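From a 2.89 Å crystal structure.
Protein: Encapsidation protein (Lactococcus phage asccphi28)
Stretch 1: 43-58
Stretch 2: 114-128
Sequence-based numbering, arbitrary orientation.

Stretch 1 43-58: DLFFNNVSMVYLRRLG
Stretch 2 (114-128) FFDDRCIVYFIALSR

Strand 50-55 runs parallel to strand 118-125, their directions 17° apart and their axes 4.2 Å apart at closest approach. The register pairs Met-51 with Val-121, Val-52 with Tyr-122, Tyr-53 with Phe-123, Leu-54 with Ile-124 and Arg-55 with Ala-125, CA atoms 4.4 to 5.0 Å apart. As in any parallel ladder, alternate residues of one strand reach both ways to the other: Tyr-122 N to Met-51 O is 2.7 Å, Tyr-53 N to Tyr-122 O 2.5 Å, Ile-124 N to Tyr-53 O 3.0 Å, Arg-55 N to Ile-124 O 3.0 Å and Leu-126 N to Arg-55 O 2.8 Å. The first rung, Met-51 N to Ile-120 O at 2.5 Å, is weak, its angle only 126°; here Ile-120 departs from extended geometry, with phi/psi -115/-18.

Arg-118 gives up the most surface, 85 Å². Its side chain, t, t, p with chi4 at 90°, extends before turning its guanidinium to the end of the helix, where Leu-44 O lacks the amide partner that a continuing helix would supply. NH2 donates a very short 2.4 Å hydrogen bond to Leu-44 O, nearly straight at 168°, and NH1 adds a weak one to the same oxygen at 3.3 Å. A planar, multi-donor group suits this place: the carbonyls of Leu-44 and Phe-45 lie at its edge, while Asn-48 CA, in a residue with phi/psi 60/40, covers one face, 3.6 Å from Arg-118 NH1.

Phe-45, next in area at 76 Å², takes chi1 m and lays its ring on that of Phe-115 (chi1 t), an offset stack with centroids 4.0 Å apart and planes at 4°. Flat aromatics suit such close packing. Ile-120, covering 73 Å² with chi1 p and chi2 t, sets its CD1 at the Phe-45 ring edge, 3.8 Å from CE1, while Leu-44 CD2 packs 3.9 Å from Ile-120 CB. Beside them Ser-50 OG donates to Cys-119 O at 3.0 Å, satisfying a small polar side chain in a buried site.

Farther along, Val-52 (t), Leu-54 (t, p), Tyr-122 (m) and Ile-124 (m, t) share one face; Val-52 CG1 lies 3.4 Å from Ile-124 CD1. Tyr-53 (t) and Phe-123 (m) meet on the other, Tyr-53 CD2 lying 3.4 Å from Phe-123 CD1. Beyond the ladder, Ser-127 OG donates to Arg-56 O at 2.6 Å. Gly-58 CA lies over the Arg-128 guanidinium, 3.3 Å from NH2, where a CB would clash with that nitrogen.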

# COMPACT_ATOMS: atom_id res chain seq x y z
N ASP A 43 -13.13 -33.89 13.38
CA ASP A 43 -11.74 -34.08 13.78
C ASP A 43 -11.17 -32.82 14.43
O ASP A 43 -10.53 -32.89 15.49
CB ASP A 43 -10.89 -34.48 12.57
CG ASP A 43 -11.33 -35.81 11.98
OD1 ASP A 43 -12.54 -36.00 11.78
OD2 ASP A 43 -10.45 -36.66 11.72
N LEU A 44 -11.41 -31.66 13.83
CA LEU A 44 -10.83 -30.44 14.37
C LEU A 44 -11.41 -30.12 15.74
O LEU A 44 -10.69 -29.70 16.65
CB LEU A 44 -11.06 -29.26 13.43
CG LEU A 44 -10.32 -29.20 12.09
CD1 LEU A 44 -10.86 -30.27 11.15
CD2 LEU A 44 -10.40 -27.83 11.47
N PHE A 45 -12.73 -30.30 15.90
CA PHE A 45 -13.37 -29.91 17.15
C PHE A 45 -12.98 -30.84 18.30
O PHE A 45 -12.69 -30.38 19.41
CB PHE A 45 -14.89 -29.85 17.00
CG PHE A 45 -15.39 -28.69 16.17
CD1 PHE A 45 -14.51 -27.78 15.60
CD2 PHE A 45 -16.75 -28.47 16.00
CE1 PHE A 45 -14.97 -26.71 14.84
CE2 PHE A 45 -17.21 -27.40 15.26
CZ PHE A 45 -16.32 -26.52 14.68
N PHE A 46 -12.95 -32.16 18.05
CA PHE A 46 -12.81 -33.12 19.14
C PHE A 46 -11.62 -34.07 19.04
O PHE A 46 -11.35 -34.79 20.01
CB PHE A 46 -14.09 -33.97 19.26
CG PHE A 46 -15.35 -33.17 19.16
CD1 PHE A 46 -15.73 -32.31 20.17
CD2 PHE A 46 -16.16 -33.27 18.04
CE1 PHE A 46 -16.89 -31.57 20.08
CE2 PHE A 46 -17.32 -32.53 17.93
CZ PHE A 46 -17.69 -31.68 18.96
N ASN A 47 -10.90 -34.11 17.92
CA ASN A 47 -9.76 -35.01 17.77
C ASN A 47 -8.41 -34.32 17.92
O ASN A 47 -7.38 -34.94 17.65
CB ASN A 47 -9.83 -35.74 16.42
CG ASN A 47 -10.95 -36.76 16.36
OD1 ASN A 47 -11.49 -37.17 17.39
ND2 ASN A 47 -11.31 -37.16 15.15
N ASN A 48 -8.40 -33.06 18.34
CA ASN A 48 -7.15 -32.36 18.66
C ASN A 48 -6.23 -32.28 17.44
O ASN A 48 -5.01 -32.42 17.56
CB ASN A 48 -6.43 -33.02 19.83
CG ASN A 48 -6.07 -32.04 20.93
OD1 ASN A 48 -6.91 -31.66 21.74
ND2 ASN A 48 -4.81 -31.62 20.95
N VAL A 49 -6.80 -32.05 16.27
CA VAL A 49 -6.04 -31.90 15.04
C VAL A 49 -6.39 -30.56 14.42
O VAL A 49 -7.56 -30.15 14.42
CB VAL A 49 -6.32 -33.06 14.05
CG1 VAL A 49 -5.57 -34.31 14.49
CG2 VAL A 49 -7.81 -33.35 13.97
N SER A 50 -5.39 -29.90 13.87
CA SER A 50 -5.57 -28.59 13.25
C SER A 50 -5.70 -28.76 11.74
O SER A 50 -5.53 -29.84 11.18
CB SER A 50 -4.40 -27.67 13.59
OG SER A 50 -4.21 -27.56 14.99
N MSE A 51 -6.04 -27.65 11.09
CA MSE A 51 -6.19 -27.64 9.64
C MSE A 51 -5.41 -26.46 9.09
O MSE A 51 -5.20 -25.46 9.77
CB MSE A 51 -7.66 -27.53 9.25
CG MSE A 51 -7.91 -27.48 7.75
SE MSE A 51 -9.69 -26.77 7.36
CE MSE A 51 -9.97 -27.58 5.61
N VAL A 52 -4.99 -26.58 7.84
CA VAL A 52 -4.30 -25.53 7.13
C VAL A 52 -5.03 -25.24 5.83
O VAL A 52 -5.25 -26.16 5.02
CB VAL A 52 -2.83 -25.91 6.86
CG1 VAL A 52 -2.25 -24.95 5.88
CG2 VAL A 52 -2.03 -25.90 8.15
N TYR A 53 -5.40 -23.98 5.62
CA TYR A 53 -6.02 -23.54 4.38
C TYR A 53 -4.97 -22.81 3.56
O TYR A 53 -4.42 -21.80 4.01
CB TYR A 53 -7.21 -22.62 4.67
CG TYR A 53 -7.99 -22.25 3.43
CD1 TYR A 53 -8.77 -23.18 2.76
CD2 TYR A 53 -7.95 -20.95 2.93
CE1 TYR A 53 -9.48 -22.85 1.63
CE2 TYR A 53 -8.66 -20.60 1.80
CZ TYR A 53 -9.43 -21.56 1.15
OH TYR A 53 -10.14 -21.22 0.02
N LEU A 54 -4.70 -23.31 2.36
CA LEU A 54 -3.60 -22.82 1.54
C LEU A 54 -4.15 -22.10 0.31
O LEU A 54 -5.15 -22.51 -0.27
CB LEU A 54 -2.68 -23.96 1.11
CG LEU A 54 -1.35 -23.54 0.50
CD1 LEU A 54 -0.46 -22.91 1.57
CD2 LEU A 54 -0.65 -24.72 -0.15
N ARG A 55 -3.46 -21.02 -0.07
CA ARG A 55 -3.80 -20.23 -1.24
C ARG A 55 -2.51 -19.83 -1.94
O ARG A 55 -1.47 -19.66 -1.29
CB ARG A 55 -4.62 -18.99 -0.86
CG ARG A 55 -6.08 -19.27 -0.56
CD ARG A 55 -6.82 -19.80 -1.78
NE ARG A 55 -8.24 -19.47 -1.74
CZ ARG A 55 -8.87 -18.72 -2.65
NH1 ARG A 55 -8.23 -18.23 -3.70
NH2 ARG A 55 -10.17 -18.48 -2.51
N ARG A 56 -2.58 -19.65 -3.26
CA ARG A 56 -1.37 -19.36 -4.01
C ARG A 56 -0.78 -18.01 -3.63
O ARG A 56 0.44 -17.89 -3.47
CB ARG A 56 -1.64 -19.41 -5.51
CG ARG A 56 -0.37 -19.27 -6.34
CD ARG A 56 -0.58 -19.58 -7.81
NE ARG A 56 -0.55 -21.01 -8.08
CZ ARG A 56 -1.63 -21.78 -8.22
NH1 ARG A 56 -2.84 -21.26 -8.12
NH2 ARG A 56 -1.48 -23.07 -8.46
N LEU A 57 -1.61 -16.99 -3.49
CA LEU A 57 -1.14 -15.62 -3.29
C LEU A 57 -1.65 -15.05 -1.99
O LEU A 57 -2.72 -15.43 -1.49
CB LEU A 57 -1.57 -14.72 -4.46
CG LEU A 57 -1.01 -15.08 -5.83
CD1 LEU A 57 -1.64 -14.21 -6.90
CD2 LEU A 57 0.50 -14.93 -5.83
N GLY A 58 -0.88 -14.11 -1.44
CA GLY A 58 -1.27 -13.49 -0.18
C GLY A 58 -2.60 -12.75 -0.28
O GLY A 58 -3.41 -12.79 0.65
N PHE A 114 -9.72 -20.14 15.94
CA PHE A 114 -9.56 -20.83 17.21
C PHE A 114 -10.89 -21.44 17.63
O PHE A 114 -11.93 -20.78 17.55
CB PHE A 114 -9.05 -19.88 18.30
CG PHE A 114 -7.73 -19.25 17.98
CD1 PHE A 114 -7.66 -18.09 17.23
CD2 PHE A 114 -6.54 -19.83 18.42
CE1 PHE A 114 -6.45 -17.51 16.93
CE2 PHE A 114 -5.32 -19.25 18.11
CZ PHE A 114 -5.28 -18.09 17.37
N PHE A 115 -10.84 -22.70 18.06
CA PHE A 115 -12.01 -23.42 18.57
C PHE A 115 -11.73 -23.77 20.02
O PHE A 115 -10.84 -24.58 20.32
CB PHE A 115 -12.27 -24.67 17.74
CG PHE A 115 -13.31 -25.58 18.32
CD1 PHE A 115 -14.65 -25.39 18.04
CD2 PHE A 115 -12.95 -26.64 19.14
CE1 PHE A 115 -15.61 -26.23 18.57
CE2 PHE A 115 -13.90 -27.49 19.67
CZ PHE A 115 -15.23 -27.28 19.38
N ASP A 116 -12.48 -23.15 20.94
CA ASP A 116 -12.30 -23.40 22.37
C ASP A 116 -10.86 -23.13 22.78
O ASP A 116 -10.22 -23.93 23.47
CB ASP A 116 -12.72 -24.84 22.70
CG ASP A 116 -14.23 -24.99 22.80
OD1 ASP A 116 -14.93 -24.14 22.22
OD2 ASP A 116 -14.70 -25.99 23.37
N ASP A 117 -10.34 -21.99 22.33
CA ASP A 117 -8.99 -21.52 22.66
C ASP A 117 -7.90 -22.38 22.03
O ASP A 117 -6.75 -22.32 22.46
CB ASP A 117 -8.78 -21.46 24.17
CG ASP A 117 -9.52 -20.31 24.83
OD1 ASP A 117 -10.05 -19.45 24.09
OD2 ASP A 117 -9.60 -20.28 26.07
N ARG A 118 -8.22 -23.15 20.99
CA ARG A 118 -7.24 -23.97 20.29
C ARG A 118 -7.35 -23.71 18.80
O ARG A 118 -8.43 -23.86 18.22
CB ARG A 118 -7.44 -25.46 20.59
CG ARG A 118 -6.43 -26.36 19.91
CD ARG A 118 -6.65 -27.82 20.28
NE ARG A 118 -8.03 -28.22 20.06
CZ ARG A 118 -8.50 -28.73 18.92
NH1 ARG A 118 -7.70 -28.90 17.88
NH2 ARG A 118 -9.78 -29.06 18.82
N CYS A 119 -6.24 -23.34 18.18
CA CYS A 119 -6.23 -23.07 16.75
C CYS A 119 -6.58 -24.33 15.98
O CYS A 119 -5.95 -25.38 16.16
CB CYS A 119 -4.86 -22.55 16.32
SG CYS A 119 -4.73 -22.22 14.55
N ILE A 120 -7.58 -24.23 15.11
CA ILE A 120 -8.00 -25.36 14.29
C ILE A 120 -7.78 -25.12 12.80
O ILE A 120 -7.77 -26.09 12.03
CB ILE A 120 -9.48 -25.71 14.55
CG1 ILE A 120 -10.35 -24.45 14.45
CG2 ILE A 120 -9.63 -26.37 15.91
CD1 ILE A 120 -11.81 -24.74 14.19
N VAL A 121 -7.60 -23.88 12.36
CA VAL A 121 -7.34 -23.58 10.96
C VAL A 121 -6.22 -22.56 10.87
O VAL A 121 -6.19 -21.57 11.61
CB VAL A 121 -8.61 -23.06 10.25
CG1 VAL A 121 -8.33 -22.79 8.78
CG2 VAL A 121 -9.74 -24.08 10.39
N TYR A 122 -5.28 -22.81 9.95
CA TYR A 122 -4.20 -21.90 9.63
C TYR A 122 -4.36 -21.45 8.19
O TYR A 122 -4.66 -22.27 7.31
CB TYR A 122 -2.81 -22.55 9.76
CG TYR A 122 -2.36 -23.01 11.13
CD1 TYR A 122 -2.78 -24.22 11.64
CD2 TYR A 122 -1.48 -22.24 11.88
CE1 TYR A 122 -2.35 -24.65 12.89
CE2 TYR A 122 -1.04 -22.67 13.12
CZ TYR A 122 -1.48 -23.87 13.62
OH TYR A 122 -1.05 -24.29 14.86
N PHE A 123 -4.17 -20.17 7.94
CA PHE A 123 -4.20 -19.61 6.59
C PHE A 123 -2.78 -19.27 6.17
O PHE A 123 -2.08 -18.54 6.86
CB PHE A 123 -5.12 -18.38 6.54
CG PHE A 123 -6.56 -18.70 6.81
CD1 PHE A 123 -7.40 -19.13 5.79
CD2 PHE A 123 -7.08 -18.60 8.09
CE1 PHE A 123 -8.72 -19.43 6.03
CE2 PHE A 123 -8.41 -18.91 8.34
CZ PHE A 123 -9.23 -19.32 7.31
N ILE A 124 -2.36 -19.83 5.03
CA ILE A 124 -1.01 -19.69 4.51
C ILE A 124 -1.06 -19.40 3.03
O ILE A 124 -1.94 -19.88 2.30
CB ILE A 124 -0.17 -20.98 4.73
CG1 ILE A 124 -0.24 -21.45 6.17
CG2 ILE A 124 1.26 -20.78 4.24
CD1 ILE A 124 0.35 -22.81 6.32
N ALA A 125 -0.07 -18.66 2.56
CA ALA A 125 0.06 -18.31 1.15
C ALA A 125 1.34 -18.93 0.61
O ALA A 125 2.41 -18.80 1.21
CB ALA A 125 0.09 -16.79 0.97
N LEU A 126 1.21 -19.62 -0.53
CA LEU A 126 2.37 -20.29 -1.11
C LEU A 126 3.47 -19.29 -1.44
O LEU A 126 4.65 -19.63 -1.38
CB LEU A 126 1.93 -21.04 -2.36
CG LEU A 126 2.75 -22.24 -2.82
CD1 LEU A 126 3.09 -23.19 -1.69
CD2 LEU A 126 1.96 -22.98 -3.91
N SER A 127 3.10 -18.05 -1.76
CA SER A 127 4.11 -17.02 -2.01
C SER A 127 4.97 -16.79 -0.78
O SER A 127 6.18 -16.56 -0.89
CB SER A 127 3.43 -15.72 -2.43
OG SER A 127 2.13 -15.96 -2.91
N ARG A 128 4.37 -16.84 0.41
CA ARG A 128 5.08 -16.63 1.66
C ARG A 128 5.53 -17.93 2.30
O ARG A 128 6.08 -17.91 3.41
CB ARG A 128 4.16 -15.87 2.64
CG ARG A 128 3.39 -14.72 1.99
CD ARG A 128 2.28 -14.19 2.89
NE ARG A 128 1.61 -13.03 2.30
CZ ARG A 128 0.45 -12.53 2.72
NH1 ARG A 128 -0.19 -13.09 3.74
NH2 ARG A 128 -0.07 -11.47 2.12